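Local coordinates for probable leucine/isoleucine/valine-binding protein (Rhodopirellula baltica, PDB 4KV7) that probably binds branched-chain amino acids or related small ligands, as a probably exported member of the leucine-binding protein family, at residues 68-81 and 96-110. The protein carries 1 engineered substitution. Numbering follows the deposited sequence.
With FMT (formic acid), chain B.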
ATOM      1  N   TYR A  68       9.432   3.529  -9.452  1.00  9.83           N
ATOM      2  CA  TYR A  68       8.010   3.382  -9.785  1.00  9.25           C
ATOM      3  C   TYR A  68       7.818   3.417 -11.304  1.00 10.05           C
ATOM      4  O   TYR A  68       6.859   3.996 -11.827  1.00 10.49           O
ATOM      5  CB  TYR A  68       7.168   4.433  -9.043  1.00 10.21           C
ATOM      6  CG  TYR A  68       5.651   4.280  -9.077  1.00  8.62           C
ATOM      7  CD1 TYR A  68       5.023   3.037  -8.996  1.00  8.89           C
ATOM      8  CD2 TYR A  68       4.848   5.411  -9.151  1.00  8.57           C
ATOM      9  CE1 TYR A  68       3.637   2.936  -9.001  1.00  9.18           C
ATOM     10  CE2 TYR A  68       3.470   5.321  -9.140  1.00  8.86           C
ATOM     11  CZ  TYR A  68       2.866   4.082  -9.074  1.00  8.12           C
ATOM     12  OH  TYR A  68       1.501   4.021  -9.084  1.00  9.07           O
ATOM     13  N   GLU A  69       8.728   2.752 -12.009  1.00  9.96           N
ATOM     14  CA  GLU A  69       8.656   2.615 -13.457  1.00 10.28           C
ATOM     15  C   GLU A  69       8.832   1.165 -13.891  1.00 10.64           C
ATOM     16  O   GLU A  69       9.893   0.570 -13.673  1.00 10.91           O
ATOM     17  CB  GLU A  69       9.699   3.508 -14.133  1.00 12.19           C
ATOM     18  CG  GLU A  69       9.350   4.987 -14.063  1.00 12.56           C
ATOM     19  CD  GLU A  69       8.075   5.338 -14.823  1.00 14.38           C
ATOM     20  OE1 GLU A  69       7.592   4.529 -15.652  1.00 13.39           O
ATOM     21  OE2 GLU A  69       7.539   6.442 -14.595  1.00 21.99           O
ATOM     22  N   PRO A  70       7.799   0.593 -14.531  1.00 11.31           N
ATOM     23  CA  PRO A  70       7.866  -0.813 -14.954  1.00 12.82           C
ATOM     24  C   PRO A  70       9.060  -1.150 -15.850  1.00 12.58           C
ATOM     25  O   PRO A  70       9.531  -2.284 -15.803  1.00 13.90           O
ATOM     26  CB  PRO A  70       6.550  -1.010 -15.711  1.00 14.05           C
ATOM     27  CG  PRO A  70       5.613  -0.055 -15.056  1.00 13.38           C
ATOM     28  CD  PRO A  70       6.448   1.157 -14.717  1.00 11.64           C
ATOM     29  N   ALA A  71       9.545  -0.194 -16.637  1.00 12.66           N
ATOM     30  CA  ALA A  71      10.718  -0.429 -17.474  1.00 14.88           C
ATOM     31  C   ALA A  71      11.945  -0.796 -16.646  1.00 14.16           C
ATOM     32  O   ALA A  71      12.838  -1.496 -17.129  1.00 16.13           O
ATOM     33  CB  ALA A  71      11.016   0.782 -18.357  1.00 15.63           C
ATOM     34  N   ARG A  72      12.004  -0.309 -15.411  1.00 13.27           N
ATOM     35  CA  ARG A  72      13.092  -0.656 -14.512  1.00 12.66           C
ATOM     36  C   ARG A  72      12.773  -1.869 -13.654  1.00 11.66           C
ATOM     37  O   ARG A  72      13.676  -2.603 -13.254  1.00 12.91           O
ATOM     38  CB  ARG A  72      13.488   0.544 -13.651  1.00 13.18           C
ATOM     39  CG  ARG A  72      14.070   1.675 -14.485  1.00 14.22           C
ATOM     40  CD  ARG A  72      14.095   2.994 -13.741  1.00 16.46           C
ATOM     41  NE  ARG A  72      15.000   2.966 -12.597  1.00 16.94           N
ATOM     42  CZ  ARG A  72      15.154   3.980 -11.750  1.00 18.84           C
ATOM     43  NH1 ARG A  72      14.448   5.094 -11.908  1.00 17.19           N
ATOM     44  NH2 ARG A  72      16.002   3.875 -10.740  1.00 21.89           N
ATOM     45  N   THR A  73      11.487  -2.087 -13.382  1.00 11.98           N
ATOM     46  CA  THR A  73      11.061  -3.243 -12.608  1.00 11.04           C
ATOM     47  C   THR A  73      11.487  -4.546 -13.264  1.00 11.68           C
ATOM     48  O   THR A  73      11.956  -5.451 -12.587  1.00 12.57           O
ATOM     49  CB  THR A  73       9.536  -3.262 -12.431  1.00 11.53           C
ATOM     50  OG1 THR A  73       9.097  -2.006 -11.899  1.00 11.48           O
ATOM     51  CG2 THR A  73       9.100  -4.387 -11.489  1.00 12.17           C
ATOM     52  N   ALA A  74      11.322  -4.652 -14.577  1.00 12.17           N
ATOM     53  CA  ALA A  74      11.613  -5.908 -15.256  1.00 13.84           C
ATOM     54  C   ALA A  74      13.067  -6.374 -15.079  1.00 14.50           C
ATOM     55  O   ALA A  74      13.288  -7.488 -14.599  1.00 14.31           O
ATOM     56  CB  ALA A  74      11.198  -5.854 -16.733  1.00 16.39           C
ATOM     57  N   PRO A  75      14.064  -5.537 -15.436  1.00 14.16           N
ATOM     58  CA  PRO A  75      15.426  -6.048 -15.227  1.00 14.84           C
ATOM     59  C   PRO A  75      15.754  -6.273 -13.746  1.00 14.23           C
ATOM     60  O   PRO A  75      16.503  -7.197 -13.432  1.00 14.17           O
ATOM     61  CB  PRO A  75      16.323  -4.959 -15.841  1.00 15.96           C
ATOM     62  CG  PRO A  75      15.463  -3.740 -15.923  1.00 17.38           C
ATOM     63  CD  PRO A  75      14.062  -4.227 -16.110  1.00 15.85           C
ATOM     64  N   ASN A  76      15.192  -5.468 -12.850  1.00 12.93           N
ATOM     65  CA  ASN A  76      15.419  -5.685 -11.426  1.00 13.21           C
ATOM     66  C   ASN A  76      14.917  -7.063 -11.002  1.00 13.46           C
ATOM     67  O   ASN A  76      15.590  -7.775 -10.264  1.00 13.77           O
ATOM     68  CB  ASN A  76      14.694  -4.631 -10.589  1.00 12.10           C
ATOM     69  CG  ASN A  76      15.364  -3.272 -10.616  1.00 11.84           C
ATOM     70  OD1 ASN A  76      16.417  -3.097 -11.205  1.00 13.27           O
ATOM     71  ND2 ASN A  76      14.747  -2.300  -9.958  1.00 11.76           N
HETATM   72  N   MSE A  77      13.728  -7.432 -11.474  1.00 12.86           N
HETATM   73  CA  MSE A  77      13.124  -8.703 -11.099  1.00 12.10           C
HETATM   74  C   MSE A  77      13.909  -9.880 -11.663  1.00 14.61           C
HETATM   75  O   MSE A  77      14.046 -10.913 -11.009  1.00 14.32           O
HETATM   76  CB  MSE A  77      11.666  -8.767 -11.541  1.00 13.17           C
HETATM   77  CG  MSE A  77      10.750  -7.851 -10.720  1.00 14.45           C
HETATM   78 SE   MSE A  77      10.526  -8.442  -8.870  0.68 12.85          SE
HETATM   79  CE  MSE A  77       9.780 -10.223  -9.295  1.00 14.13           C
ATOM     80  N   HIS A  78      14.424  -9.731 -12.877  1.00 14.40           N
ATOM     81  CA  HIS A  78      15.266 -10.775 -13.441  1.00 16.07           C
ATOM     82  C   HIS A  78      16.520 -10.964 -12.586  1.00 15.23           C
ATOM     83  O   HIS A  78      16.907 -12.091 -12.299  1.00 16.93           O
ATOM     84  CB  HIS A  78      15.616 -10.478 -14.900  1.00 17.55           C
ATOM     85  CG  HIS A  78      14.481 -10.725 -15.846  1.00 18.50           C
ATOM     86  ND1 HIS A  78      13.916 -11.972 -16.013  1.00 24.45           N
ATOM     87  CD2 HIS A  78      13.800  -9.891 -16.664  1.00 21.61           C
ATOM     88  CE1 HIS A  78      12.937 -11.894 -16.896  1.00 23.95           C
ATOM     89  NE2 HIS A  78      12.851 -10.644 -17.313  1.00 21.73           N
ATOM     90  N   ARG A  79      17.128  -9.865 -12.151  1.00 14.23           N
ATOM     91  CA  ARG A  79      18.326  -9.965 -11.324  1.00 15.78           C
ATOM     92  C   ARG A  79      18.022 -10.591  -9.963  1.00 14.47           C
ATOM     93  O   ARG A  79      18.777 -11.442  -9.484  1.00 15.94           O
ATOM     94  CB  ARG A  79      19.008  -8.597 -11.165  1.00 17.91           C
ATOM     95  CG  ARG A  79      19.605  -8.044 -12.459  1.00 20.75           C
ATOM     96  CD  ARG A  79      20.867  -7.209 -12.223  1.00 25.14           C
ATOM     97  NE  ARG A  79      20.645  -6.110 -11.284  1.00 24.36           N
ATOM     98  CZ  ARG A  79      20.163  -4.917 -11.619  1.00 30.27           C
ATOM     99  NH1 ARG A  79      19.830  -4.662 -12.879  1.00 31.03           N
ATOM    100  NH2 ARG A  79      20.001  -3.981 -10.693  1.00 28.51           N
ATOM    101  N   LEU A  80      16.913 -10.193  -9.349  1.00 14.00           N
ATOM    102  CA  LEU A  80      16.548 -10.713  -8.037  1.00 14.59           C
ATOM    103  C   LEU A  80      16.273 -12.212  -8.083  1.00 14.30           C
ATOM    104  O   LEU A  80      16.696 -12.954  -7.197  1.00 15.53           O
ATOM    105  CB  LEU A  80      15.325  -9.975  -7.477  1.00 12.67           C
ATOM    106  CG  LEU A  80      15.569  -8.515  -7.096  1.00 12.57           C
ATOM    107  CD1 LEU A  80      14.243  -7.832  -6.823  1.00 14.27           C
ATOM    108  CD2 LEU A  80      16.484  -8.433  -5.890  1.00 14.87           C
ATOM    109  N   THR A  81      15.568 -12.662  -9.117  1.00 14.55           N
ATOM    110  CA  THR A  81      15.165 -14.066  -9.194  1.00 14.98           C
ATOM    111  C   THR A  81      16.254 -14.962  -9.781  1.00 18.74           C
ATOM    112  O   THR A  81      16.350 -16.140  -9.434  1.00 19.51           O
ATOM    113  CB  THR A  81      13.862 -14.255  -9.996  1.00 17.52           C
ATOM    114  OG1 THR A  81      14.023 -13.713 -11.314  1.00 17.31           O
ATOM    115  CG2 THR A  81      12.699 -13.564  -9.296  1.00 16.07           C
ATOM    116  N   PRO A  96       1.276  -0.851 -11.853  1.00  8.72           N
ATOM    117  CA  PRO A  96       1.889  -1.155 -13.152  1.00 10.44           C
ATOM    118  C   PRO A  96       3.235  -1.879 -13.008  1.00  9.58           C
ATOM    119  O   PRO A  96       3.585  -2.701 -13.862  1.00 11.34           O
ATOM    120  CB  PRO A  96       2.063   0.230 -13.795  1.00 11.30           C
ATOM    121  CG  PRO A  96       1.981   1.212 -12.639  1.00 10.00           C
ATOM    122  CD  PRO A  96       1.022   0.594 -11.690  1.00 10.03           C
ATOM    123  N   THR A  97       3.963  -1.586 -11.938  1.00  9.38           N
ATOM    124  CA  THR A  97       5.194  -2.305 -11.631  1.00  9.81           C
ATOM    125  C   THR A  97       4.896  -3.781 -11.302  1.00 10.13           C
ATOM    126  O   THR A  97       5.530  -4.682 -11.863  1.00 11.05           O
ATOM    127  CB  THR A  97       5.926  -1.629 -10.490  1.00  9.36           C
ATOM    128  OG1 THR A  97       4.966  -1.410  -9.450  1.00 10.00           O
ATOM    129  CG2 THR A  97       6.525  -0.287 -10.930  1.00 10.91           C
ATOM    130  N   ALA A  98       3.927  -4.050 -10.428  1.00  9.25           N
ATOM    131  CA  ALA A  98       3.559  -5.435 -10.110  1.00 10.44           C
ATOM    132  C   ALA A  98       3.124  -6.204 -11.351  1.00 10.06           C
ATOM    133  O   ALA A  98       3.428  -7.386 -11.497  1.00 11.36           O
ATOM    134  CB  ALA A  98       2.462  -5.486  -9.053  1.00  9.98           C
ATOM    135  N   ILE A  99       2.400  -5.550 -12.247  1.00 10.19           N
ATOM    136  CA  ILE A  99       1.914  -6.233 -13.434  1.00 11.36           C
ATOM    137  C   ILE A  99       3.087  -6.717 -14.305  1.00 11.14           C
ATOM    138  O   ILE A  99       3.031  -7.797 -14.903  1.00 12.62           O
ATOM    139  CB  ILE A  99       0.886  -5.362 -14.172  1.00 12.30           C
ATOM    140  CG1 ILE A  99      -0.422  -5.346 -13.369  1.00 12.78           C
ATOM    141  CG2 ILE A  99       0.657  -5.868 -15.586  1.00 14.79           C
ATOM    142  CD1 ILE A  99      -1.405  -4.278 -13.793  1.00 14.67           C
ATOM    143  N   THR A 100       4.161  -5.935 -14.346  1.00 11.66           N
ATOM    144  CA  THR A 100       5.408  -6.351 -14.984  1.00 12.74           C
ATOM    145  C   THR A 100       6.166  -7.414 -14.170  1.00 12.39           C
ATOM    146  O   THR A 100       6.738  -8.360 -14.731  1.00 13.25           O
ATOM    147  CB  THR A 100       6.299  -5.118 -15.215  1.00 14.05           C
ATOM    148  OG1 THR A 100       5.635  -4.230 -16.126  1.00 15.43           O
ATOM    149  CG2 THR A 100       7.669  -5.506 -15.764  1.00 16.11           C
ATOM    150  N   ALA A 101       6.169  -7.265 -12.850  1.00 11.96           N
ATOM    151  CA  ALA A 101       6.966  -8.124 -11.991  1.00 11.74           C
ATOM    152  C   ALA A 101       6.405  -9.530 -11.838  1.00 11.80           C
ATOM    153  O   ALA A 101       7.156 -10.506 -11.781  1.00 13.14           O
ATOM    154  CB  ALA A 101       7.104  -7.488 -10.636  1.00 12.17           C
ATOM    155  N   ILE A 102       5.087  -9.632 -11.731  1.00 12.65           N
ATOM    156  CA  ILE A 102       4.445 -10.895 -11.391  1.00 13.51           C
ATOM    157  C   ILE A 102       4.749 -12.065 -12.337  1.00 13.98           C
ATOM    158  O   ILE A 102       5.038 -13.163 -11.861  1.00 14.68           O
ATOM    159  CB  ILE A 102       2.936 -10.700 -11.134  1.00 13.55           C
ATOM    160  CG1 ILE A 102       2.752  -9.990  -9.789  1.00 14.27           C
ATOM    161  CG2 ILE A 102       2.207 -12.032 -11.130  1.00 15.37           C
ATOM    162  CD1 ILE A 102       1.359  -9.435  -9.561  1.00 17.64           C
ATOM    163  N   PRO A 103       4.717 -11.851 -13.671  1.00 13.21           N
ATOM    164  CA  PRO A 103       5.050 -12.992 -14.536  1.00 16.21           C
ATOM    165  C   PRO A 103       6.462 -13.529 -14.300  1.00 15.46           C
ATOM    166  O   PRO A 103       6.703 -14.720 -14.486  1.00 17.55           O
ATOM    167  CB  PRO A 103       4.930 -12.409 -15.945  1.00 17.28           C
ATOM    168  CG  PRO A 103       3.946 -11.289 -15.797  1.00 17.93           C
ATOM    169  CD  PRO A 103       4.212 -10.702 -14.450  1.00 15.46           C
ATOM    170  N   ILE A 104       7.381 -12.659 -13.899  1.00 15.56           N
ATOM    171  CA  ILE A 104       8.752 -13.077 -13.633  1.00 15.71           C
ATOM    172  C   ILE A 104       8.811 -13.892 -12.339  1.00 15.76           C
ATOM    173  O   ILE A 104       9.473 -14.928 -12.279  1.00 16.63           O
ATOM    174  CB  ILE A 104       9.702 -11.864 -13.603  1.00 16.55           C
ATOM    175  CG1 ILE A 104       9.662 -11.150 -14.959  1.00 17.56           C
ATOM    176  CG2 ILE A 104      11.119 -12.306 -13.273  1.00 16.97           C
ATOM    177  CD1 ILE A 104      10.294  -9.768 -14.973  1.00 19.11           C
ATOM    178  N   ALA A 105       8.092 -13.447 -11.315  1.00 14.89           N
ATOM    179  CA  ALA A 105       7.977 -14.214 -10.079  1.00 15.68           C
ATOM    180  C   ALA A 105       7.328 -15.571 -10.344  1.00 16.82           C
ATOM    181  O   ALA A 105       7.804 -16.599  -9.857  1.00 16.61           O
ATOM    182  CB  ALA A 105       7.198 -13.436  -9.032  1.00 16.55           C
ATOM    183  N   GLN A 106       6.260 -15.583 -11.134  1.00 15.84           N
ATOM    184  CA  GLN A 106       5.566 -16.827 -11.445  0.55 17.61           C
ATOM    185  C   GLN A 106       6.447 -17.824 -12.183  1.00 19.34           C
ATOM    186  O   GLN A 106       6.490 -19.004 -11.831  1.00 18.97           O
ATOM    187  CB  GLN A 106       4.307 -16.547 -12.259  0.55 18.25           C
ATOM    188  CG  GLN A 106       3.216 -15.879 -11.456  0.55 18.50           C
ATOM    189  CD  GLN A 106       2.066 -15.432 -12.321  0.55 19.34           C
ATOM    190  OE1 GLN A 106       2.214 -15.258 -13.527  0.55 24.19           O
ATOM    191  NE2 GLN A 106       0.915 -15.242 -11.712  0.55 25.83           N
ATOM    192  N   GLN A 107       7.160 -17.356 -13.205  1.00 17.96           N
ATOM    193  CA  GLN A 107       7.971 -18.268 -14.002  1.00 19.25           C
ATOM    194  C   GLN A 107       9.152 -18.834 -13.223  1.00 19.11           C
ATOM    195  O   GLN A 107       9.621 -19.926 -13.517  1.00 21.39           O
ATOM    196  CB  GLN A 107       8.393 -17.650 -15.343  1.00 23.76           C
ATOM    197  CG  GLN A 107       9.249 -16.405 -15.281  1.00 32.39           C
ATOM    198  CD  GLN A 107       9.119 -15.569 -16.550  1.00 35.76           C
ATOM    199  OE1 GLN A 107       8.126 -15.670 -17.271  1.00 41.34           O
ATOM    200  NE2 GLN A 107      10.122 -14.741 -16.825  1.00 35.44           N
ATOM    201  N   THR A 108       9.599 -18.109 -12.202  1.00 18.84           N
ATOM    202  CA  THR A 108      10.687 -18.590 -11.359  1.00 18.47           C
ATOM    203  C   THR A 108      10.178 -19.209 -10.058  1.00 18.44           C
ATOM    204  O   THR A 108      10.974 -19.608  -9.204  1.00 18.01           O
ATOM    205  CB  THR A 108      11.691 -17.473 -11.030  1.00 19.37           C
ATOM    206  OG1 THR A 108      11.014 -16.405 -10.357  1.00 18.27           O
ATOM    207  CG2 THR A 108      12.334 -16.940 -12.304  1.00 22.30           C
ATOM    208  N   LYS A 109       8.855 -19.288  -9.927  1.00 18.98           N
ATOM    209  CA  LYS A 109       8.205 -19.860  -8.743  1.00 18.64           C
ATOM    210  C   LYS A 109       8.649 -19.165  -7.453  1.00 17.98           C
ATOM    211  O   LYS A 109       8.864 -19.805  -6.424  1.00 18.30           O
ATOM    212  CB  LYS A 109       8.420 -21.378  -8.686  1.00 20.34           C
ATOM    213  CG  LYS A 109       7.867 -22.080  -9.910  1.00 21.47           C
ATOM    214  CD  LYS A 109       7.939 -23.589  -9.777  1.00 27.04           C
ATOM    215  CE  LYS A 109       7.431 -24.274 -11.042  1.00 30.44           C
ATOM    216  NZ  LYS A 109       5.974 -24.054 -11.259  1.00 34.97           N
ATOM    217  N   THR A 110       8.780 -17.848  -7.530  1.00 14.88           N
ATOM    218  CA  THR A 110       9.231 -17.044  -6.404  1.00 13.79           C
ATOM    219  C   THR A 110       8.030 -16.371  -5.752  1.00 13.64           C
ATOM    220  O   THR A 110       7.315 -15.626  -6.418  1.00 13.65           O
ATOM    221  CB  THR A 110      10.194 -15.935  -6.875  1.00 14.54           C
ATOM    222  OG1 THR A 110      11.297 -16.508  -7.591  1.00 15.70           O
ATOM    223  CG2 THR A 110      10.725 -15.134  -5.695  1.00 14.46           C
TER
HETATM  224  C   FMT B 501      -0.383   1.764  -7.295  1.00  7.70           C
HETATM  225  O1  FMT B 501      -1.018   0.783  -6.882  1.00  8.08           O
HETATM  226  O2  FMT B 501       0.375   1.766  -8.274  1.00  8.33           O
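Helices 70-81 and 96-107 run side by side in nearly the same direction, their axes 8.5 Å apart and crossing at -25°; they are successive helices, with strand 89-90 between them in the chain, in an alpha/beta lobe of the periplasmic binding protein fold. Ala-74 and Ala-101 permit the close approach, and the methyl of Ala-74 meets Thr-100 CG2 at 3.7 Å. Pro-70 packs its CG on Pro-96 CB and its CB on Thr-100 OG1. Ile-104 is a knob in a hole formed by Ala-74, Met-77, His-78 and Thr-81. With CG1 anti to the carbonyl carbon (chi1 -60°), its branch carries CD1 over one face of the His-78 imidazole, a CH-pi contact 3.9 Å from the centroid and 23° off the normal; a flat ring can cover this methyl at the solvent-facing margin. Deeper in, Met-77, a selenomethionine, bends at chi2 and chi3, folding its flexible chain against Ala-101, and Met-77 CG lies 3.7 Å from Ala-101 CB; Ala-101 and Ala-105 also touch Phe-112 of strand 112-113. At the N-terminal end, Thr-97 CG2 comes to 3.2 Å from Thr-73 OG1, while the two hydroxyls turn elsewhere, that of Thr-73 to Asp-66 and that of Thr-97 to Val-93 O. Tyr-68 reaches past Pro-96 and donates a 2.6 Å hydrogen bond from OH to O2 of a formic acid, probably from the crystallisation liquor, which Thr-95 and Tyr-138 also hold. At the other end a threonine suits the last turn because it offers both a methyl and a hydroxyl: Thr-81 CG2 faces the hydroxyls of Thr-108 and Thr-110, and Thr-81 OG1 bonds back to Met-77 O at 2.8 Å. An alanine here, lacking CG2 and OG1, is likely to open a gap beside Thr-108 and Thr-110 and take the side-chain donor from Met-77 O. Thr-81 OG1 and Thr-81 N reach that oxygen from opposite faces of the carbonyl plane.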